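Local coordinates for protein-tyrosine-phosphatase PTP1 (Arabidopsis thaliana, PDB 6KRW), which dephosphorylates phosphotyrosine in proteins, including the MAP kinase MPK6, and with MKP1 represses salicylic acid and camalexin biosynthesis, at residues Ser66-Asn74 and Leu273-Met281; Pro112-Trp121 and Tyr150-Gly161. All coordinates share one frame; numbering follows the deposited sequence.

Interaction 1 (Ser66-Asn74 and Leu273-Met281); sequences SDVVPFDKN and LFRKQRIGM
The ring of Phe-71 lies against the backbone of 275-279: Arg-275 O is at its edge, near the ring plane, 3.5 Å from CE2, while Lys-276 O comes to the same CE2 obliquely. Over the centre of one face sits water 1, 3.2 Å above the plane. That water donates to Val-69 O and accepts from Ile-279 N at 2.9 Å, so the ring roofs a bridge between the two backbones. CZ of Phe-71 also reaches Ile-279 CB, at 4.1 Å.

Gln-277 O lies in the amide plane of Asn-74, whose ND2 donates to it over 2.8 Å in a nearly straight bond (168°), landing on a lone pair. Water 2 gives one hydrogen to this same Gln-277 O and the other to Asn-74 OD1, and accepts from Phe-71 N. Lys-73 bends only at its last torsion (chi4 60°), which brings NZ to Lys-276 O in a weak bond.

Arg-278, stretched from CG to NE, sends its guanidinium past Val-68 CG1, 3.9 Å from NH2. NH1 donates to Ser-93; NH2 donates to Asn-91 OD1 and to Ala-239 O, by similarity part of the substrate-binding loop. As in classical tyrosine phosphatases, 66-74 follows the KNRY phosphotyrosine-recognition loop and 273-281 leads to the glutamine loop of Gln-283. Backbone acceptors, Gln-277 O foremost, thus tie together two segments that adjoin pocket loops.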
loop_
_atom_site.group_PDB
_atom_site.type_symbol
_atom_site.label_atom_id
_atom_site.label_comp_id
_atom_site.label_asym_id
_atom_site.label_seq_id
_atom_site.Cartn_x
_atom_site.Cartn_y
_atom_site.Cartn_z
ATOM N N SER A 66 4.961 -13.240 -12.712
ATOM C CA SER A 66 4.139 -13.382 -13.938
ATOM C C SER A 66 2.635 -13.388 -13.621
ATOM O O SER A 66 1.849 -13.051 -14.535
ATOM C CB SER A 66 4.558 -14.605 -14.693
ATOM O OG SER A 66 4.294 -15.773 -13.944
ATOM N N ASP A 67 2.226 -13.751 -12.410
ATOM C CA ASP A 67 0.795 -13.912 -12.051
ATOM C C ASP A 67 0.349 -12.779 -11.118
ATOM O O ASP A 67 -0.762 -12.873 -10.552
ATOM C CB ASP A 67 0.583 -15.290 -11.425
ATOM C CG ASP A 67 1.445 -15.553 -10.194
ATOM O OD1 ASP A 67 2.386 -14.779 -9.944
ATOM O OD2 ASP A 67 1.177 -16.544 -9.504
ATOM N N VAL A 68 1.161 -11.738 -10.938
ATOM C CA VAL A 68 0.727 -10.575 -10.122
ATOM C C VAL A 68 0.841 -9.336 -10.993
ATOM O O VAL A 68 1.936 -8.808 -11.217
ATOM C CB VAL A 68 1.519 -10.405 -8.816
ATOM C CG1 VAL A 68 0.961 -9.214 -8.038
ATOM C CG2 VAL A 68 1.473 -11.675 -7.982
ATOM N N VAL A 69 -0.280 -8.943 -11.572
ATOM C CA VAL A 69 -0.373 -7.877 -12.583
ATOM C C VAL A 69 -1.659 -7.114 -12.296
ATOM O O VAL A 69 -2.600 -7.673 -11.716
ATOM C CB VAL A 69 -0.396 -8.439 -14.010
ATOM C CG1 VAL A 69 0.923 -9.076 -14.383
ATOM C CG2 VAL A 69 -1.540 -9.418 -14.220
ATOM N N PRO A 70 -1.711 -5.829 -12.701
ATOM C CA PRO A 70 -2.925 -5.037 -12.539
ATOM C C PRO A 70 -3.959 -5.371 -13.629
ATOM O O PRO A 70 -3.596 -5.654 -14.753
ATOM C CB PRO A 70 -2.448 -3.593 -12.692
ATOM C CG PRO A 70 -1.317 -3.726 -13.709
ATOM C CD PRO A 70 -0.631 -5.042 -13.325
ATOM N N PHE A 71 -5.206 -5.276 -13.211
ATOM C CA PHE A 71 -6.337 -5.335 -14.172
ATOM C C PHE A 71 -6.295 -4.137 -15.096
ATOM O O PHE A 71 -5.966 -3.001 -14.689
ATOM C CB PHE A 71 -7.639 -5.355 -13.382
ATOM C CG PHE A 71 -7.767 -6.475 -12.397
ATOM C CD1 PHE A 71 -7.511 -7.793 -12.766
ATOM C CD2 PHE A 71 -8.198 -6.244 -11.103
ATOM C CE1 PHE A 71 -7.646 -8.824 -11.849
ATOM C CE2 PHE A 71 -8.321 -7.268 -10.177
ATOM C CZ PHE A 71 -8.045 -8.555 -10.552
ATOM N N ASP A 72 -6.712 -4.338 -16.341
ATOM C CA ASP A 72 -6.845 -3.210 -17.284
ATOM C C ASP A 72 -7.755 -2.124 -16.716
ATOM O O ASP A 72 -7.477 -0.930 -16.957
ATOM C CB ASP A 72 -7.400 -3.693 -18.621
ATOM C CG ASP A 72 -6.491 -4.629 -19.387
ATOM O OD1 ASP A 72 -5.262 -4.512 -19.258
ATOM O OD2 ASP A 72 -6.987 -5.465 -20.167
ATOM N N LYS A 73 -8.813 -2.511 -15.987
ATOM C CA LYS A 73 -9.865 -1.534 -15.625
ATOM C C LYS A 73 -9.332 -0.450 -14.678
ATOM O O LYS A 73 -9.880 0.630 -14.670
ATOM C CB LYS A 73 -11.062 -2.237 -14.998
ATOM C CG LYS A 73 -10.808 -2.889 -13.661
ATOM C CD LYS A 73 -12.034 -3.558 -13.042
ATOM C CE LYS A 73 -11.713 -4.164 -11.681
ATOM N NZ LYS A 73 -11.246 -3.129 -10.726
ATOM N N ASN A 74 -8.278 -0.759 -13.893
ATOM C CA ASN A 74 -7.843 0.221 -12.857
ATOM C C ASN A 74 -6.327 0.297 -12.794
ATOM O O ASN A 74 -5.859 0.826 -11.765
ATOM C CB ASN A 74 -8.448 -0.079 -11.497
ATOM C CG ASN A 74 -7.860 -1.340 -10.883
ATOM O OD1 ASN A 74 -7.578 -2.302 -11.607
ATOM N ND2 ASN A 74 -7.698 -1.343 -9.552
ATOM N N LEU A 273 -13.358 -6.512 -1.898
ATOM C CA LEU A 273 -13.312 -5.319 -2.777
ATOM C C LEU A 273 -11.886 -5.048 -3.248
ATOM O O LEU A 273 -11.629 -4.797 -4.410
ATOM C CB LEU A 273 -13.894 -4.125 -2.057
ATOM C CG LEU A 273 -13.901 -2.814 -2.837
ATOM C CD1 LEU A 273 -14.618 -2.947 -4.184
ATOM C CD2 LEU A 273 -14.588 -1.735 -2.009
ATOM N N PHE A 274 -10.946 -5.154 -2.302
ATOM C CA PHE A 274 -9.532 -4.973 -2.699
ATOM C C PHE A 274 -9.130 -5.979 -3.768
ATOM O O PHE A 274 -8.401 -5.635 -4.695
ATOM C CB PHE A 274 -8.599 -5.149 -1.491
ATOM C CG PHE A 274 -8.518 -4.010 -0.521
ATOM C CD1 PHE A 274 -9.311 -2.879 -0.614
ATOM C CD2 PHE A 274 -7.589 -4.080 0.504
ATOM C CE1 PHE A 274 -9.159 -1.827 0.289
ATOM C CE2 PHE A 274 -7.490 -3.046 1.423
ATOM C CZ PHE A 274 -8.231 -1.910 1.298
ATOM N N ARG A 275 -9.591 -7.219 -3.622
ATOM C CA ARG A 275 -9.256 -8.277 -4.606
ATOM C C ARG A 275 -9.900 -8.008 -5.984
ATOM O O ARG A 275 -9.310 -8.379 -6.968
ATOM C CB ARG A 275 -9.580 -9.650 -4.027
ATOM C CG ARG A 275 -8.601 -10.076 -2.949
ATOM C CD ARG A 275 -9.079 -11.316 -2.254
ATOM N NE ARG A 275 -8.028 -11.810 -1.383
ATOM C CZ ARG A 275 -7.919 -13.049 -0.962
ATOM N NH1 ARG A 275 -8.759 -13.987 -1.352
ATOM N NH2 ARG A 275 -6.934 -13.410 -0.157
ATOM N N LYS A 276 -11.019 -7.283 -6.012
ATOM C CA LYS A 276 -11.614 -6.855 -7.301
ATOM C C LYS A 276 -10.773 -5.744 -7.913
ATOM O O LYS A 276 -10.908 -5.448 -9.109
ATOM C CB LYS A 276 -13.063 -6.427 -7.081
ATOM C CG LYS A 276 -14.016 -7.564 -6.750
ATOM C CD LYS A 276 -15.459 -7.281 -7.075
ATOM C CE LYS A 276 -15.963 -5.924 -6.617
ATOM N NZ LYS A 276 -17.437 -5.943 -6.402
ATOM N N GLN A 277 -9.841 -5.164 -7.113
ATOM C CA GLN A 277 -8.975 -4.064 -7.585
ATOM C C GLN A 277 -7.511 -4.488 -7.787
ATOM O O GLN A 277 -6.831 -3.814 -8.550
ATOM C CB GLN A 277 -9.090 -2.863 -6.636
ATOM C CG GLN A 277 -10.534 -2.326 -6.603
ATOM C CD GLN A 277 -10.757 -1.134 -5.705
ATOM O OE1 GLN A 277 -9.824 -0.550 -5.183
ATOM N NE2 GLN A 277 -11.983 -0.670 -5.579
ATOM N N ARG A 278 -7.090 -5.577 -7.168
ATOM C CA ARG A 278 -5.737 -6.120 -7.447
ATOM C C ARG A 278 -5.763 -7.573 -6.981
ATOM O O ARG A 278 -6.110 -7.840 -5.818
ATOM C CB ARG A 278 -4.607 -5.314 -6.777
ATOM C CG ARG A 278 -3.229 -5.741 -7.244
ATOM C CD ARG A 278 -2.207 -4.742 -6.670
ATOM N NE ARG A 278 -0.797 -5.096 -6.874
ATOM C CZ ARG A 278 -0.103 -4.938 -7.983
ATOM N NH1 ARG A 278 -0.659 -4.418 -9.073
ATOM N NH2 ARG A 278 1.179 -5.285 -8.034
ATOM N N ILE A 279 -5.411 -8.478 -7.875
ATOM C CA ILE A 279 -5.532 -9.922 -7.586
ATOM C C ILE A 279 -4.748 -10.273 -6.318
ATOM O O ILE A 279 -3.564 -9.850 -6.184
ATOM C CB ILE A 279 -5.103 -10.772 -8.792
ATOM C CG1 ILE A 279 -5.461 -12.240 -8.555
ATOM C CG2 ILE A 279 -3.643 -10.542 -9.147
ATOM C CD1 ILE A 279 -5.358 -13.120 -9.761
ATOM N N GLY A 280 -5.390 -11.002 -5.424
ATOM C CA GLY A 280 -4.672 -11.661 -4.311
ATOM C C GLY A 280 -4.345 -10.742 -3.145
ATOM O O GLY A 280 -3.545 -11.148 -2.271
ATOM N N MET A 281 -4.917 -9.560 -3.054
ATOM C CA MET A 281 -4.648 -8.671 -1.895
ATOM C C MET A 281 -4.962 -9.423 -0.601
ATOM O O MET A 281 -6.004 -9.993 -0.472
ATOM C CB MET A 281 -5.480 -7.388 -2.002
ATOM C CG MET A 281 -5.061 -6.527 -3.161
ATOM S SD MET A 281 -3.694 -5.403 -2.775
ATOM C CE MET A 281 -4.614 -4.083 -2.013
HETATM O O HOH W 1 -4.928 -7.291 -10.458
HETATM O O HOH W 2 -5.452 -3.765 -10.824
#

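Interaction 2 (Pro112-Trp121 and Tyr150-Gly161)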
loop_
_atom_site.group_PDB
_atom_site.type_symbol
_atom_site.label_atom_id
_atom_site.label_comp_id
_atom_site.label_asym_id
_atom_site.label_seq_id
_atom_site.Cartn_x
_atom_site.Cartn_y
_atom_site.Cartn_z
ATOM N N PRO A 112 9.911 -1.985 -7.416
ATOM C CA PRO A 112 10.459 -1.675 -8.750
ATOM C C PRO A 112 11.651 -2.548 -9.135
ATOM O O PRO A 112 12.480 -2.881 -8.279
ATOM C CB PRO A 112 10.876 -0.203 -8.677
ATOM C CG PRO A 112 9.972 0.357 -7.611
ATOM C CD PRO A 112 9.728 -0.762 -6.634
ATOM N N LEU A 113 11.706 -2.913 -10.415
ATOM C CA LEU A 113 12.859 -3.623 -11.015
ATOM C C LEU A 113 13.845 -2.565 -11.478
ATOM O O LEU A 113 13.454 -1.417 -11.637
ATOM C CB LEU A 113 12.323 -4.448 -12.191
ATOM C CG LEU A 113 11.348 -5.553 -11.805
ATOM C CD1 LEU A 113 10.467 -5.927 -12.979
ATOM C CD2 LEU A 113 12.104 -6.767 -11.290
ATOM N N PRO A 114 15.145 -2.899 -11.693
ATOM C CA PRO A 114 16.105 -1.912 -12.172
ATOM C C PRO A 114 15.588 -1.177 -13.416
ATOM O O PRO A 114 15.721 0.024 -13.484
ATOM C CB PRO A 114 17.333 -2.754 -12.514
ATOM C CG PRO A 114 17.186 -3.985 -11.656
ATOM C CD PRO A 114 15.696 -4.252 -11.608
ATOM N N HIS A 115 14.981 -1.892 -14.353
ATOM C CA HIS A 115 14.490 -1.293 -15.622
ATOM C C HIS A 115 13.090 -0.676 -15.478
ATOM O O HIS A 115 12.628 -0.131 -16.494
ATOM C CB HIS A 115 14.561 -2.320 -16.741
ATOM C CG HIS A 115 13.908 -3.610 -16.408
ATOM N ND1 HIS A 115 14.427 -4.480 -15.466
ATOM C CD2 HIS A 115 12.790 -4.184 -16.891
ATOM C CE1 HIS A 115 13.651 -5.545 -15.396
ATOM N NE2 HIS A 115 12.638 -5.384 -16.261
ATOM N N THR A 116 12.458 -0.689 -14.303
ATOM C CA THR A 116 11.160 0.034 -14.131
ATOM C C THR A 116 11.279 1.168 -13.118
ATOM O O THR A 116 10.244 1.745 -12.731
ATOM C CB THR A 116 9.996 -0.907 -13.788
ATOM O OG1 THR A 116 10.107 -1.448 -12.471
ATOM C CG2 THR A 116 9.890 -2.050 -14.773
ATOM N N MET A 117 12.495 1.502 -12.685
ATOM C CA MET A 117 12.618 2.597 -11.697
ATOM C C MET A 117 12.275 3.967 -12.298
ATOM O O MET A 117 11.650 4.770 -11.584
ATOM C CB MET A 117 14.027 2.609 -11.103
ATOM C CG MET A 117 14.321 1.344 -10.347
ATOM S SD MET A 117 15.944 1.351 -9.567
ATOM C CE MET A 117 15.937 -0.294 -8.862
ATOM N N GLU A 118 12.638 4.236 -13.562
ATOM C CA GLU A 118 12.199 5.513 -14.175
ATOM C C GLU A 118 10.668 5.512 -14.273
ATOM O O GLU A 118 10.054 6.537 -13.945
ATOM C CB GLU A 118 12.824 5.747 -15.551
ATOM C CG GLU A 118 12.487 7.116 -16.107
ATOM C CD GLU A 118 13.095 7.434 -17.458
ATOM O OE1 GLU A 118 12.723 8.475 -18.040
ATOM O OE2 GLU A 118 13.915 6.629 -17.943
ATOM N N ASP A 119 10.087 4.389 -14.669
ATOM C CA ASP A 119 8.604 4.251 -14.731
ATOM C C ASP A 119 7.982 4.564 -13.368
ATOM O O ASP A 119 6.980 5.316 -13.286
ATOM C CB ASP A 119 8.202 2.844 -15.176
ATOM C CG ASP A 119 8.566 2.513 -16.620
ATOM O OD1 ASP A 119 8.835 3.468 -17.409
ATOM O OD2 ASP A 119 8.608 1.307 -16.939
ATOM N N PHE A 120 8.564 4.004 -12.311
ATOM C CA PHE A 120 8.053 4.238 -10.944
ATOM C C PHE A 120 8.091 5.724 -10.595
ATOM O O PHE A 120 7.082 6.270 -10.107
ATOM C CB PHE A 120 8.842 3.408 -9.935
ATOM C CG PHE A 120 8.444 3.672 -8.510
ATOM C CD1 PHE A 120 7.373 3.000 -7.933
ATOM C CD2 PHE A 120 9.150 4.598 -7.744
ATOM C CE1 PHE A 120 7.009 3.264 -6.623
ATOM C CE2 PHE A 120 8.770 4.862 -6.440
ATOM C CZ PHE A 120 7.723 4.180 -5.863
ATOM N N TRP A 121 9.250 6.379 -10.760
ATOM C CA TRP A 121 9.330 7.796 -10.373
ATOM C C TRP A 121 8.469 8.662 -11.276
ATOM O O TRP A 121 7.929 9.660 -10.771
ATOM C CB TRP A 121 10.790 8.249 -10.311
ATOM C CG TRP A 121 11.468 7.706 -9.094
ATOM C CD1 TRP A 121 12.497 6.812 -9.049
ATOM C CD2 TRP A 121 11.142 8.029 -7.737
ATOM N NE1 TRP A 121 12.851 6.563 -7.745
ATOM C CE2 TRP A 121 12.039 7.297 -6.920
ATOM C CE3 TRP A 121 10.190 8.865 -7.136
ATOM C CZ2 TRP A 121 11.993 7.382 -5.528
ATOM C CZ3 TRP A 121 10.148 8.947 -5.760
ATOM C CH2 TRP A 121 11.032 8.200 -4.973
ATOM N N TYR A 150 15.665 1.967 -5.534
ATOM C CA TYR A 150 15.231 3.124 -6.339
ATOM C C TYR A 150 15.314 4.398 -5.513
ATOM O O TYR A 150 14.880 5.419 -6.025
ATOM C CB TYR A 150 13.792 2.863 -6.826
ATOM C CG TYR A 150 12.738 2.757 -5.737
ATOM C CD1 TYR A 150 12.108 3.881 -5.243
ATOM C CD2 TYR A 150 12.446 1.541 -5.139
ATOM C CE1 TYR A 150 11.206 3.797 -4.192
ATOM C CE2 TYR A 150 11.557 1.438 -4.078
ATOM C CZ TYR A 150 10.940 2.576 -3.602
ATOM O OH TYR A 150 10.069 2.547 -2.554
ATOM N N PHE A 151 15.947 4.385 -4.327
ATOM C CA PHE A 151 15.794 5.579 -3.454
ATOM C C PHE A 151 17.067 5.970 -2.689
ATOM O O PHE A 151 17.106 7.110 -2.193
ATOM C CB PHE A 151 14.636 5.382 -2.479
ATOM C CG PHE A 151 14.759 4.137 -1.641
ATOM C CD1 PHE A 151 14.191 2.951 -2.076
ATOM C CD2 PHE A 151 15.409 4.147 -0.418
ATOM C CE1 PHE A 151 14.284 1.790 -1.326
ATOM C CE2 PHE A 151 15.491 2.990 0.335
ATOM C CZ PHE A 151 14.955 1.807 -0.120
ATOM N N GLN A 152 18.073 5.115 -2.556
ATOM C CA GLN A 152 19.265 5.487 -1.761
ATOM C C GLN A 152 20.216 6.298 -2.637
ATOM O O GLN A 152 20.443 5.916 -3.782
ATOM C CB GLN A 152 19.920 4.226 -1.214
ATOM C CG GLN A 152 19.050 3.489 -0.201
ATOM C CD GLN A 152 19.821 2.410 0.519
ATOM O OE1 GLN A 152 20.150 2.541 1.699
ATOM N NE2 GLN A 152 20.145 1.346 -0.201
ATOM N N ASP A 153 20.756 7.392 -2.106
ATOM C CA ASP A 153 21.663 8.289 -2.874
ATOM C C ASP A 153 22.943 8.539 -2.069
ATOM O O ASP A 153 23.436 9.693 -2.060
ATOM C CB ASP A 153 20.944 9.583 -3.265
ATOM C CG ASP A 153 20.750 10.564 -2.118
ATOM O OD1 ASP A 153 20.727 10.120 -0.953
ATOM O OD2 ASP A 153 20.628 11.771 -2.398
ATOM N N GLU A 154 23.492 7.495 -1.447
ATOM C CA GLU A 154 24.715 7.658 -0.619
ATOM C C GLU A 154 25.912 7.997 -1.511
ATOM O O GLU A 154 26.797 8.716 -1.038
ATOM C CB GLU A 154 24.966 6.414 0.230
ATOM C CG GLU A 154 23.707 5.930 0.935
ATOM C CD GLU A 154 23.849 5.736 2.435
ATOM O OE1 GLU A 154 22.812 5.709 3.131
ATOM O OE2 GLU A 154 24.997 5.628 2.907
ATOM N N ASP A 155 25.925 7.524 -2.758
ATOM C CA ASP A 155 27.023 7.858 -3.702
ATOM C C ASP A 155 26.913 9.327 -4.107
ATOM O O ASP A 155 27.935 10.037 -4.073
ATOM C CB ASP A 155 26.996 6.958 -4.936
ATOM C CG ASP A 155 27.724 5.646 -4.727
ATOM O OD1 ASP A 155 28.877 5.695 -4.263
ATOM O OD2 ASP A 155 27.130 4.587 -5.019
ATOM N N GLY A 156 25.705 9.755 -4.453
ATOM C CA GLY A 156 25.425 11.094 -4.997
ATOM C C GLY A 156 24.005 11.114 -5.550
ATOM O O GLY A 156 23.305 10.107 -5.485
ATOM N N PRO A 157 23.534 12.248 -6.104
ATOM C CA PRO A 157 22.161 12.334 -6.601
ATOM C C PRO A 157 21.834 11.198 -7.578
ATOM O O PRO A 157 22.623 10.883 -8.444
ATOM C CB PRO A 157 22.113 13.698 -7.300
ATOM C CG PRO A 157 23.196 14.501 -6.608
ATOM C CD PRO A 157 24.286 13.497 -6.291
ATOM N N ARG A 158 20.674 10.582 -7.397
ATOM C CA ARG A 158 20.211 9.481 -8.274
ATOM C C ARG A 158 19.570 10.084 -9.521
ATOM O O ARG A 158 18.863 11.122 -9.424
ATOM C CB ARG A 158 19.211 8.589 -7.540
ATOM C CG ARG A 158 19.808 7.789 -6.392
ATOM C CD ARG A 158 20.760 6.714 -6.880
ATOM N NE ARG A 158 20.103 5.692 -7.679
ATOM C CZ ARG A 158 19.426 4.659 -7.183
ATOM N NH1 ARG A 158 19.297 4.503 -5.875
ATOM N NH2 ARG A 158 18.872 3.777 -8.000
ATOM N N GLU A 159 19.790 9.440 -10.659
ATOM C CA GLU A 159 19.135 9.860 -11.921
ATOM C C GLU A 159 18.377 8.687 -12.529
ATOM O O GLU A 159 18.873 7.544 -12.493
ATOM C CB GLU A 159 20.170 10.390 -12.906
ATOM C CG GLU A 159 20.750 11.718 -12.491
ATOM C CD GLU A 159 21.352 12.458 -13.665
ATOM O OE1 GLU A 159 21.437 13.698 -13.597
ATOM O OE2 GLU A 159 21.693 11.780 -14.661
ATOM N N PHE A 160 17.208 8.995 -13.081
ATOM C CA PHE A 160 16.378 7.985 -13.774
ATOM C C PHE A 160 15.889 8.619 -15.063
ATOM O O PHE A 160 14.865 9.306 -15.035
ATOM C CB PHE A 160 15.210 7.535 -12.899
ATOM C CG PHE A 160 15.619 7.103 -11.516
ATOM C CD1 PHE A 160 16.033 5.800 -11.269
ATOM C CD2 PHE A 160 15.596 8.009 -10.466
ATOM C CE1 PHE A 160 16.417 5.410 -9.988
ATOM C CE2 PHE A 160 15.961 7.612 -9.186
ATOM C CZ PHE A 160 16.365 6.312 -8.951
ATOM N N GLY A 161 16.651 8.439 -16.135
ATOM C CA GLY A 161 16.411 9.149 -17.403
ATOM C C GLY A 161 16.302 10.642 -17.157
ATOM O O GLY A 161 17.311 11.256 -16.718
#
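Tyr-150 O accepts the indole N-H of Trp-121, with NE1 2.9 Å away; the oxygen lies close to the indole plane, although the donor is tilted 19° from the carbonyl plane and the bond is bent (148°). Beside it, Trp-121 CZ2 comes to the edge of the Tyr-150 ring, 3.5 Å from CD1. Phe-160 meets the five-membered ring of the indole: Trp-121 CD1 sits over one face of the Phe-160 ring, offset toward the rim, 3.6 Å from CE2. Phe-120 CE2 reaches Tyr-150 CE1 obliquely at 3.5 Å, and Pro-112 CG makes an off-centre CH-pi contact with the tyrosine ring. Met-117, extended beyond CG (chi2 -177°), lays SD against Tyr-150 CB at 3.8 Å and makes an oblique Met-aromatic contact with Phe-160.

Replacing Trp-121 by a leucine would probably leave Tyr-150 O without its indole donor and open a gap between the Tyr-150 and Phe-160 rings.

Glu-118 CG packs on Phe-160 O, 3.4 Å away. The phenol OH of Tyr-150 is held by His-236 and His-198. An aromatic cluster therefore joins helix 117-126 to the sheet-edge strand 158-160, with one indole bond satisfying a carbonyl within an otherwise mainly apolar interface.

How the interactions relate
From the N terminus the chain first passes 66-74, in the loop between helix 52-55 and strand 75-77, and enters the first strands of the sheet. Segment 112-121 leads into helix 117-126; after strand 131-134 the chain returns at 150-161, where interaction 2 closes a loop of 28 intervening residues. It then runs through the remaining strands and helices 214-223 and 242-259 to 273-281, which meets 66-74, so interaction 1 closes a loop of 198 residues with interaction 2 nested inside it. Interaction 1 joins an early loop to a late helix; interaction 2 ties a helix to strand 158-160, one edge of the sheet. Their centres lie about 25 Å apart, without touching.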